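Putative exported protein (Bacteroides fragilis, PDB 3FZX) is of unknown function but binds calcium ions and, with its YmcC-like beta barrel and its kinship to the LolA/LolB lipoprotein carriers, may bind lipid. Local coordinates at residues G76-S81 / M106-A111; D110-P115 / Y164-K169; I195-Q200 / Y210-R215. One frame throughout, in Å; residues are numbered along the deposited sequence.

Interaction 1. Residues G76-S81 / M106-A111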
loop_
_atom_site.group_PDB
_atom_site.type_symbol
_atom_site.label_atom_id
_atom_site.label_comp_id
_atom_site.label_asym_id
_atom_site.label_seq_id
_atom_site.Cartn_x
_atom_site.Cartn_y
_atom_site.Cartn_z
ATOM N N GLY A 76 15.439 -7.293 -5.154
ATOM C CA GLY A 76 16.126 -7.660 -3.919
ATOM C C GLY A 76 15.414 -7.236 -2.649
ATOM O O GLY A 76 15.859 -7.613 -1.563
ATOM N N ASN A 77 14.282 -6.531 -2.777
ATOM C CA ASN A 77 13.717 -5.732 -1.682
ATOM C C ASN A 77 12.446 -6.218 -1.019
ATOM O O ASN A 77 11.411 -6.447 -1.668
ATOM C CB ASN A 77 13.539 -4.305 -2.187
ATOM C CG ASN A 77 14.767 -3.837 -2.984
ATOM O OD1 ASN A 77 15.905 -4.215 -2.671
ATOM N ND2 ASN A 77 14.536 -3.074 -4.043
ATOM N N PHE A 78 12.523 -6.353 0.302
ATOM C CA PHE A 78 11.391 -6.787 1.084
ATOM C C PHE A 78 10.607 -5.596 1.583
ATOM O O PHE A 78 11.186 -4.656 2.109
ATOM C CB PHE A 78 11.835 -7.617 2.287
ATOM C CG PHE A 78 10.695 -8.039 3.166
ATOM C CD1 PHE A 78 10.008 -9.194 2.912
ATOM C CD2 PHE A 78 10.292 -7.243 4.228
ATOM C CE1 PHE A 78 8.934 -9.571 3.706
ATOM C CE2 PHE A 78 9.216 -7.611 5.024
ATOM C CZ PHE A 78 8.555 -8.771 4.776
ATOM N N SER A 79 9.280 -5.643 1.463
ATOM C CA SER A 79 8.441 -4.622 2.077
ATOM C C SER A 79 7.178 -5.248 2.624
ATOM O O SER A 79 6.878 -6.413 2.322
ATOM C CB SER A 79 8.121 -3.499 1.081
ATOM O OG SER A 79 7.374 -3.943 -0.047
HETATM N N MSE A 80 6.459 -4.511 3.473
HETATM C CA MSE A 80 5.201 -5.006 4.007
HETATM C C MSE A 80 4.295 -3.917 4.553
HETATM O O MSE A 80 4.719 -2.793 4.819
HETATM C CB MSE A 80 5.418 -6.090 5.084
HETATM C CG MSE A 80 6.029 -5.587 6.382
HETATM SE SE MSE A 80 6.229 -7.100 7.698
HETATM C CE MSE A 80 7.596 -6.220 8.812
ATOM N N SER A 81 3.029 -4.284 4.707
ATOM C CA SER A 81 2.032 -3.457 5.370
ATOM C C SER A 81 2.483 -3.059 6.758
ATOM O O SER A 81 3.215 -3.798 7.433
ATOM C CB SER A 81 0.726 -4.236 5.526
ATOM O OG SER A 81 0.256 -4.631 4.271
HETATM N N MSE A 106 5.948 -0.662 3.667
HETATM C CA MSE A 106 7.207 -0.151 4.161
HETATM C C MSE A 106 8.336 -1.188 3.993
HETATM O O MSE A 106 8.162 -2.372 4.297
HETATM C CB MSE A 106 7.043 0.193 5.639
HETATM C CG MSE A 106 8.232 0.890 6.225
HETATM SE SE MSE A 106 7.642 1.905 7.810
HETATM C CE MSE A 106 7.543 0.478 8.969
ATOM N N ASN A 107 9.499 -0.708 3.587
ATOM C CA ASN A 107 10.647 -1.561 3.281
ATOM C C ASN A 107 11.477 -1.934 4.521
ATOM O O ASN A 107 11.543 -1.167 5.481
ATOM C CB ASN A 107 11.534 -0.884 2.237
ATOM C CG ASN A 107 12.322 0.281 2.824
ATOM O OD1 ASN A 107 11.760 1.184 3.470
ATOM N ND2 ASN A 107 13.623 0.233 2.669
ATOM N N TYR A 108 12.073 -3.124 4.507
ATOM C CA TYR A 108 12.927 -3.578 5.596
ATOM C C TYR A 108 14.208 -4.089 4.986
ATOM O O TYR A 108 14.232 -5.188 4.448
ATOM C CB TYR A 108 12.240 -4.665 6.439
ATOM C CG TYR A 108 11.186 -4.088 7.329
ATOM C CD1 TYR A 108 9.930 -3.745 6.826
ATOM C CD2 TYR A 108 11.461 -3.819 8.663
ATOM C CE1 TYR A 108 8.966 -3.165 7.636
ATOM C CE2 TYR A 108 10.512 -3.247 9.482
ATOM C CZ TYR A 108 9.264 -2.911 8.970
ATOM O OH TYR A 108 8.318 -2.334 9.795
ATOM N N PRO A 109 15.281 -3.282 5.039
ATOM C CA PRO A 109 16.534 -3.733 4.471
ATOM C C PRO A 109 17.122 -4.952 5.152
ATOM O O PRO A 109 16.879 -5.236 6.344
ATOM C CB PRO A 109 17.480 -2.551 4.650
ATOM C CG PRO A 109 16.709 -1.443 5.191
ATOM C CD PRO A 109 15.375 -1.940 5.631
ATOM N N ASP A 110 17.922 -5.649 4.364
ATOM C CA ASP A 110 18.588 -6.869 4.761
ATOM C C ASP A 110 20.007 -6.518 5.201
ATOM O O ASP A 110 20.938 -6.521 4.393
ATOM C CB ASP A 110 18.589 -7.820 3.564
ATOM C CG ASP A 110 19.233 -9.144 3.855
ATOM O OD1 ASP A 110 19.729 -9.355 4.992
ATOM O OD2 ASP A 110 19.212 -9.977 2.925
ATOM N N ALA A 111 20.148 -6.185 6.479
ATOM C CA ALA A 111 21.445 -5.868 7.098
ATOM C C ALA A 111 22.374 -7.063 7.025
ATOM O O ALA A 111 23.581 -6.930 6.788
ATOM C CB ALA A 111 21.249 -5.475 8.557
HETATM O O HOH W 1 14.810 -5.926 1.947
#
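Met80 and Tyr108 meet through the selenium-bound methyl and an aromatic face. Met80 is a selenomethionine, and its side chain can be followed outward. CB leaves the strand on the face that also carries Met106. A chi1 of 69° sets CG between the backbone N and the carbonyl carbon, where it comes 4.0 Å from CE1 of Tyr108. Next, chi2 (179°) sets SE anti, oblique to the ring and 5.4 Å from its centroid, in a Met-aromatic contact. Then chi3 (160°) carries the methyl CE on over the ring, displaced toward the rim, and its nearest atom is again CE1 of Tyr108, at 3.5 Å. In this CH-pi contact a long, flexible, polarisable side chain suits the broad flat ring.

Nearer the backbone, CD2 of Phe78 packs on CB of Tyr108. Three hydrogen bonds zip the two antiparallel segments together: Met106 N to Met80 O (2.7 Å), Met80 N to Met106 O, and Tyr108 N to Phe78 O. Ser79 and Asn107 form the non-hydrogen-bonded pair between them. A water continues the ladder, accepting from Phe78 N at 2.8 Å and donating to Tyr108 O.

Outside the pair, Tyr108 has a hydroxyl bond to Glu187, a cation-pi contact with Arg148 and an edge-to-face contact with Tyr189. The side-chain amide of Asn107 bonds to backbone atoms of the loop that follows, OD1 to Asp125 N and ND2 to Glu123 O. Strand 77-81 lies in the closed barrel between strands 99-107 and 63-74, its Ser79 and Ser81 bonding through their backbones to Arg72 and Val70 of the latter.

Interaction 2. Residues D110-P115 / Y164-K169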
loop_
_atom_site.group_PDB
_atom_site.type_symbol
_atom_site.label_atom_id
_atom_site.label_comp_id
_atom_site.label_asym_id
_atom_site.label_seq_id
_atom_site.Cartn_x
_atom_site.Cartn_y
_atom_site.Cartn_z
ATOM N N ASP A 110 17.922 -5.649 4.364
ATOM C CA ASP A 110 18.588 -6.869 4.761
ATOM C C ASP A 110 20.007 -6.518 5.201
ATOM O O ASP A 110 20.938 -6.521 4.393
ATOM C CB ASP A 110 18.589 -7.820 3.564
ATOM C CG ASP A 110 19.233 -9.144 3.855
ATOM O OD1 ASP A 110 19.729 -9.355 4.992
ATOM O OD2 ASP A 110 19.212 -9.977 2.925
ATOM N N ALA A 111 20.148 -6.185 6.479
ATOM C CA ALA A 111 21.445 -5.868 7.098
ATOM C C ALA A 111 22.374 -7.063 7.025
ATOM O O ALA A 111 23.581 -6.930 6.788
ATOM C CB ALA A 111 21.249 -5.475 8.557
ATOM N N PHE A 112 21.764 -8.231 7.198
ATOM C CA PHE A 112 22.458 -9.513 7.316
ATOM C C PHE A 112 23.201 -9.879 6.050
ATOM O O PHE A 112 24.194 -10.579 6.132
ATOM C CB PHE A 112 21.484 -10.652 7.696
ATOM C CG PHE A 112 20.544 -10.333 8.863
ATOM C CD1 PHE A 112 20.996 -10.365 10.184
ATOM C CD2 PHE A 112 19.184 -10.043 8.630
ATOM C CE1 PHE A 112 20.108 -10.089 11.270
ATOM C CE2 PHE A 112 18.289 -9.769 9.721
ATOM C CZ PHE A 112 18.761 -9.801 11.034
ATOM N N SER A 113 22.725 -9.431 4.887
ATOM C CA SER A 113 23.459 -9.636 3.645
ATOM C C SER A 113 24.152 -8.345 3.229
ATOM O O SER A 113 25.290 -8.399 2.816
ATOM C CB SER A 113 22.559 -10.171 2.527
ATOM O OG SER A 113 22.042 -9.145 1.694
ATOM N N ASN A 114 23.472 -7.198 3.322
ATOM C CA ASN A 114 24.054 -5.873 3.002
ATOM C C ASN A 114 24.330 -5.064 4.265
ATOM O O ASN A 114 23.456 -4.332 4.723
ATOM C CB ASN A 114 23.106 -5.096 2.111
ATOM C CG ASN A 114 22.663 -5.906 0.945
ATOM O OD1 ASN A 114 23.248 -6.962 0.666
ATOM N ND2 ASN A 114 21.614 -5.449 0.257
ATOM N N PRO A 115 25.555 -5.170 4.810
ATOM C CA PRO A 115 25.862 -4.576 6.100
ATOM C C PRO A 115 25.753 -3.063 6.106
ATOM O O PRO A 115 26.043 -2.384 5.107
ATOM C CB PRO A 115 27.308 -5.005 6.352
ATOM C CG PRO A 115 27.888 -5.077 5.005
ATOM C CD PRO A 115 26.786 -5.612 4.127
ATOM N N TYR A 164 18.293 -13.775 16.159
ATOM C CA TYR A 164 19.252 -12.763 15.722
ATOM C C TYR A 164 18.467 -11.770 14.892
ATOM O O TYR A 164 17.808 -12.153 13.918
ATOM C CB TYR A 164 20.410 -13.386 14.915
ATOM C CG TYR A 164 21.608 -12.465 14.809
ATOM C CD1 TYR A 164 22.364 -12.171 15.938
ATOM C CD2 TYR A 164 21.976 -11.884 13.604
ATOM C CE1 TYR A 164 23.461 -11.323 15.884
ATOM C CE2 TYR A 164 23.103 -11.025 13.529
ATOM C CZ TYR A 164 23.832 -10.763 14.688
ATOM O OH TYR A 164 24.930 -9.936 14.684
ATOM N N CYS A 165 18.505 -10.507 15.308
ATOM C CA CYS A 165 17.680 -9.456 14.741
ATOM C C CYS A 165 18.456 -8.243 14.275
ATOM O O CYS A 165 19.582 -7.994 14.733
ATOM C CB CYS A 165 16.740 -8.926 15.825
ATOM S SG CYS A 165 15.505 -10.077 16.269
ATOM N N THR A 166 17.809 -7.477 13.401
ATOM C CA THR A 166 18.250 -6.128 13.071
ATOM C C THR A 166 17.462 -5.150 13.944
ATOM O O THR A 166 16.239 -5.251 14.026
ATOM C CB THR A 166 18.003 -5.807 11.582
ATOM O OG1 THR A 166 18.919 -6.580 10.810
ATOM C CG2 THR A 166 18.205 -4.303 11.287
ATOM N N LYS A 167 18.181 -4.234 14.595
ATOM C CA LYS A 167 17.595 -3.201 15.452
ATOM C C LYS A 167 17.584 -1.874 14.728
ATOM O O LYS A 167 18.607 -1.427 14.221
ATOM C CB LYS A 167 18.389 -3.030 16.738
ATOM C CG LYS A 167 17.779 -2.005 17.719
ATOM C CD LYS A 167 18.602 -1.890 18.978
ATOM C CE LYS A 167 18.115 -0.774 19.882
ATOM N NZ LYS A 167 18.806 -0.858 21.239
ATOM N N VAL A 168 16.415 -1.257 14.705
ATOM C CA VAL A 168 16.159 -0.013 14.031
ATOM C C VAL A 168 15.594 0.999 15.039
ATOM O O VAL A 168 14.911 0.618 15.985
ATOM C CB VAL A 168 15.150 -0.272 12.883
ATOM C CG1 VAL A 168 14.651 1.020 12.288
ATOM C CG2 VAL A 168 15.819 -1.093 11.805
ATOM N N LYS A 169 15.953 2.268 14.877
ATOM C CA LYS A 169 15.380 3.363 15.659
ATOM C C LYS A 169 14.573 4.219 14.677
ATOM O O LYS A 169 14.966 4.365 13.525
ATOM C CB LYS A 169 16.476 4.197 16.322
ATOM C CG LYS A 169 15.959 5.365 17.170
ATOM C CD LYS A 169 17.069 6.138 17.915
ATOM C CE LYS A 169 16.494 7.407 18.624
ATOM N NZ LYS A 169 17.506 8.266 19.360
HETATM O O HOH W 2 18.274 -6.915 8.367
#
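Phe112 lies against Tyr164 and Thr166 in a contact of aromatic and van der Waals packing, bridged by one water, where the long loop after strand 99-107 folds back on strand 161-175. No direct hydrogen bond joins the two segments. CG of Phe112 lies anti to its carbonyl carbon (chi1 -48°), which starts the ring toward the strand. The flat phenyl suits its place: one face takes OG1 of Thr166, 3.2 Å from CZ of Phe112, and its edge meets the Cys165 backbone, CZ of Phe112 being 3.6 Å from C of Cys165. At its rim it meets the phenol ring of Tyr164, planes at 52°, with CE1 of Phe112 3.5 Å from CD2 of Tyr164. The small hydroxyl of Thr166 both touches the phenyl and takes a water, which accepts from Ala111 N. Ala111, with only a methyl to place, fits beside the same OG1.

The loop is shaped by an Asx motif: Asp110 OD1 accepts from Ser113 N at 3.0 Å. An i+4 to i bond, Asn114 N to Asp110 O, closes the turn; Ala111 CB points at the strand, and the ring of Phe112 reaches across to it. Phe112 also touches Phe10 and Pro191. The hydroxyl of Tyr164 is hydrogen-bonded to Thr153 of strand 136-158.

Interaction 3. Residues I195-Q200 / Y210-R215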
loop_
_atom_site.group_PDB
_atom_site.type_symbol
_atom_site.label_atom_id
_atom_site.label_comp_id
_atom_site.label_asym_id
_atom_site.label_seq_id
_atom_site.Cartn_x
_atom_site.Cartn_y
_atom_site.Cartn_z
ATOM N N ILE A 195 8.654 -8.601 12.982
ATOM C CA ILE A 195 8.964 -7.897 14.227
ATOM C C ILE A 195 8.999 -8.870 15.410
ATOM O O ILE A 195 8.005 -9.545 15.730
ATOM C CB ILE A 195 7.911 -6.766 14.550
ATOM C CG1 ILE A 195 7.712 -5.799 13.358
ATOM C CG2 ILE A 195 8.284 -6.035 15.850
ATOM C CD1 ILE A 195 8.975 -5.286 12.731
ATOM N N VAL A 196 10.152 -8.925 16.052
ATOM C CA VAL A 196 10.373 -9.769 17.224
ATOM C C VAL A 196 10.108 -8.969 18.501
ATOM O O VAL A 196 9.615 -9.511 19.490
ATOM C CB VAL A 196 11.814 -10.331 17.192
ATOM C CG1 VAL A 196 12.206 -11.000 18.479
ATOM C CG2 VAL A 196 11.929 -11.323 16.018
ATOM N N ARG A 197 10.453 -7.681 18.472
ATOM C CA ARG A 197 10.293 -6.823 19.621
ATOM C C ARG A 197 10.170 -5.392 19.148
ATOM O O ARG A 197 10.740 -5.035 18.112
ATOM C CB ARG A 197 11.502 -6.982 20.538
ATOM C CG ARG A 197 11.464 -6.095 21.793
ATOM C CD ARG A 197 12.761 -6.199 22.627
ATOM N NE ARG A 197 12.648 -5.329 23.797
ATOM C CZ ARG A 197 12.055 -5.653 24.953
ATOM N NH1 ARG A 197 11.536 -6.858 25.174
ATOM N NH2 ARG A 197 11.972 -4.751 25.918
ATOM N N SER A 198 9.405 -4.588 19.876
ATOM C CA SER A 198 9.353 -3.154 19.640
ATOM C C SER A 198 9.124 -2.433 20.950
ATOM O O SER A 198 8.588 -3.015 21.906
ATOM C CB SER A 198 8.246 -2.772 18.666
ATOM O OG SER A 198 6.990 -2.846 19.308
ATOM N N GLU A 199 9.526 -1.164 20.988
ATOM C CA GLU A 199 9.376 -0.320 22.168
ATOM C C GLU A 199 9.028 1.080 21.721
ATOM O O GLU A 199 9.611 1.564 20.753
ATOM C CB GLU A 199 10.683 -0.258 22.950
ATOM C CG GLU A 199 11.113 -1.564 23.574
ATOM C CD GLU A 199 12.516 -1.496 24.158
ATOM O OE1 GLU A 199 13.149 -0.420 24.134
ATOM O OE2 GLU A 199 12.985 -2.531 24.628
ATOM N N GLN A 200 8.092 1.731 22.429
ATOM C CA GLN A 200 7.696 3.100 22.129
ATOM C C GLN A 200 7.952 4.016 23.317
ATOM O O GLN A 200 7.652 3.649 24.463
ATOM C CB GLN A 200 6.225 3.169 21.718
ATOM C CG GLN A 200 5.919 2.369 20.430
ATOM C CD GLN A 200 5.882 0.870 20.672
ATOM O OE1 GLN A 200 5.249 0.417 21.623
ATOM N NE2 GLN A 200 6.574 0.092 19.824
ATOM N N TYR A 210 5.463 -1.486 24.809
ATOM C CA TYR A 210 6.333 -2.371 24.085
ATOM C C TYR A 210 5.593 -3.653 23.723
ATOM O O TYR A 210 4.539 -3.984 24.322
ATOM C CB TYR A 210 7.602 -2.651 24.875
ATOM C CG TYR A 210 7.415 -3.411 26.162
ATOM C CD1 TYR A 210 7.081 -2.742 27.333
ATOM C CD2 TYR A 210 7.625 -4.790 26.222
ATOM C CE1 TYR A 210 6.932 -3.409 28.503
ATOM C CE2 TYR A 210 7.470 -5.488 27.421
ATOM C CZ TYR A 210 7.125 -4.771 28.545
ATOM O OH TYR A 210 6.945 -5.383 29.722
ATOM N N SER A 211 6.131 -4.349 22.730
ATOM C CA SER A 211 5.595 -5.624 22.312
ATOM C C SER A 211 6.737 -6.618 22.124
ATOM O O SER A 211 7.872 -6.227 21.838
ATOM C CB SER A 211 4.767 -5.450 21.037
ATOM O OG SER A 211 5.591 -5.289 19.903
ATOM N N VAL A 212 6.437 -7.903 22.337
ATOM C CA VAL A 212 7.405 -8.987 22.269
ATOM C C VAL A 212 6.743 -10.208 21.619
ATOM O O VAL A 212 5.608 -10.572 21.939
ATOM C CB VAL A 212 7.907 -9.402 23.689
ATOM C CG1 VAL A 212 9.050 -10.421 23.594
ATOM C CG2 VAL A 212 8.351 -8.172 24.494
ATOM N N LEU A 213 7.460 -10.829 20.696
ATOM C CA LEU A 213 7.058 -12.089 20.083
ATOM C C LEU A 213 6.776 -13.098 21.187
ATOM O O LEU A 213 7.590 -13.295 22.083
ATOM C CB LEU A 213 8.184 -12.614 19.183
ATOM C CG LEU A 213 7.930 -13.938 18.436
ATOM C CD1 LEU A 213 6.777 -13.821 17.491
ATOM C CD2 LEU A 213 9.229 -14.371 17.744
ATOM N N GLU A 214 5.613 -13.726 21.113
ATOM C CA GLU A 214 5.146 -14.642 22.133
ATOM C C GLU A 214 5.115 -16.103 21.658
ATOM O O GLU A 214 5.404 -16.998 22.431
ATOM C CB GLU A 214 3.738 -14.187 22.584
ATOM C CG GLU A 214 2.994 -15.114 23.554
ATOM C CD GLU A 214 3.646 -15.233 24.907
ATOM O OE1 GLU A 214 4.518 -14.403 25.213
ATOM O OE2 GLU A 214 3.250 -16.121 25.693
ATOM N N ARG A 215 4.749 -16.353 20.404
ATOM C CA ARG A 215 4.604 -17.725 19.933
ATOM C C ARG A 215 4.710 -17.838 18.402
ATOM O O ARG A 215 4.218 -16.966 17.682
ATOM C CB ARG A 215 3.229 -18.254 20.392
ATOM C CG ARG A 215 2.988 -19.733 20.149
ATOM C CD ARG A 215 1.541 -20.146 20.397
ATOM N NE ARG A 215 1.332 -21.549 20.011
ATOM C CZ ARG A 215 0.156 -22.196 19.977
ATOM N NH1 ARG A 215 -0.981 -21.587 20.312
ATOM N NH2 ARG A 215 0.119 -23.475 19.595
#
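Strands 194-202 and 207-217 form a beta hairpin, and Ser198 and Ser211 form a hydrogen-bonded pair in it, flanked by the non-hydrogen-bonded pairs Arg197-Val212 and Glu199-Tyr210. Ser198 N binds Ser211 O at 3.0 Å, and Ser211 N returns the bond to Ser198 O. Their side chains leave the sheet on one face, where the hydroxyls meet, OG of Ser198 lying 2.9 Å from OG of Ser211; either may donate. Each OG is set between its backbone N and carbonyl carbon, chi1 75° and 76°, and such short polar side chains fit this buried place. Ser211 OG is also bonded to Arg21.

On the other face Arg197 extends beside Val212, NH1 lying 3.5 Å from CG2 of Val212. Its NE and NH2 grip OE2 of Glu199 on the anti side, from opposite faces of the carboxylate plane, in a salt bridge; OE1 of Glu199 is hydrogen-bonded to the hydroxyl of Tyr201. Long charged side chains suit Arg197 and Glu199, partly exposed here, while Val212 is buried beside Arg197.

Leu213 N closes the ladder on Val196 O. Here the chain turns a corner, and Val196 and Arg197 both pair with Trp188: the classic beta bulge, within an antiparallel barrel of up-and-down strands.

All three contacts reach one closed antiparallel barrel, interactions 1 and 3 as pairs of its strands and interaction 2 as a loop laid on one. Interactions 1 and 2 share Asp110 and Ala111, with centres about 11 Å apart. Interaction 3 is more distant, its centre about 18 Å from that of interaction 1, yet CD1 of Ile195 touches CE2 of Tyr108 at 4.1 Å. It meets interaction 2 where CG2 of Val196 packs on SG of Cys165, 3.8 Å away. The calcium ligands Gly119, Asp121 and Asp122 follow soon after 110-115 in the same loop; a calcium ion lies about 13 Å from the side chain of Asn107 and about 14 Å from that of Thr166, whereas interaction 3 lies away from these sites.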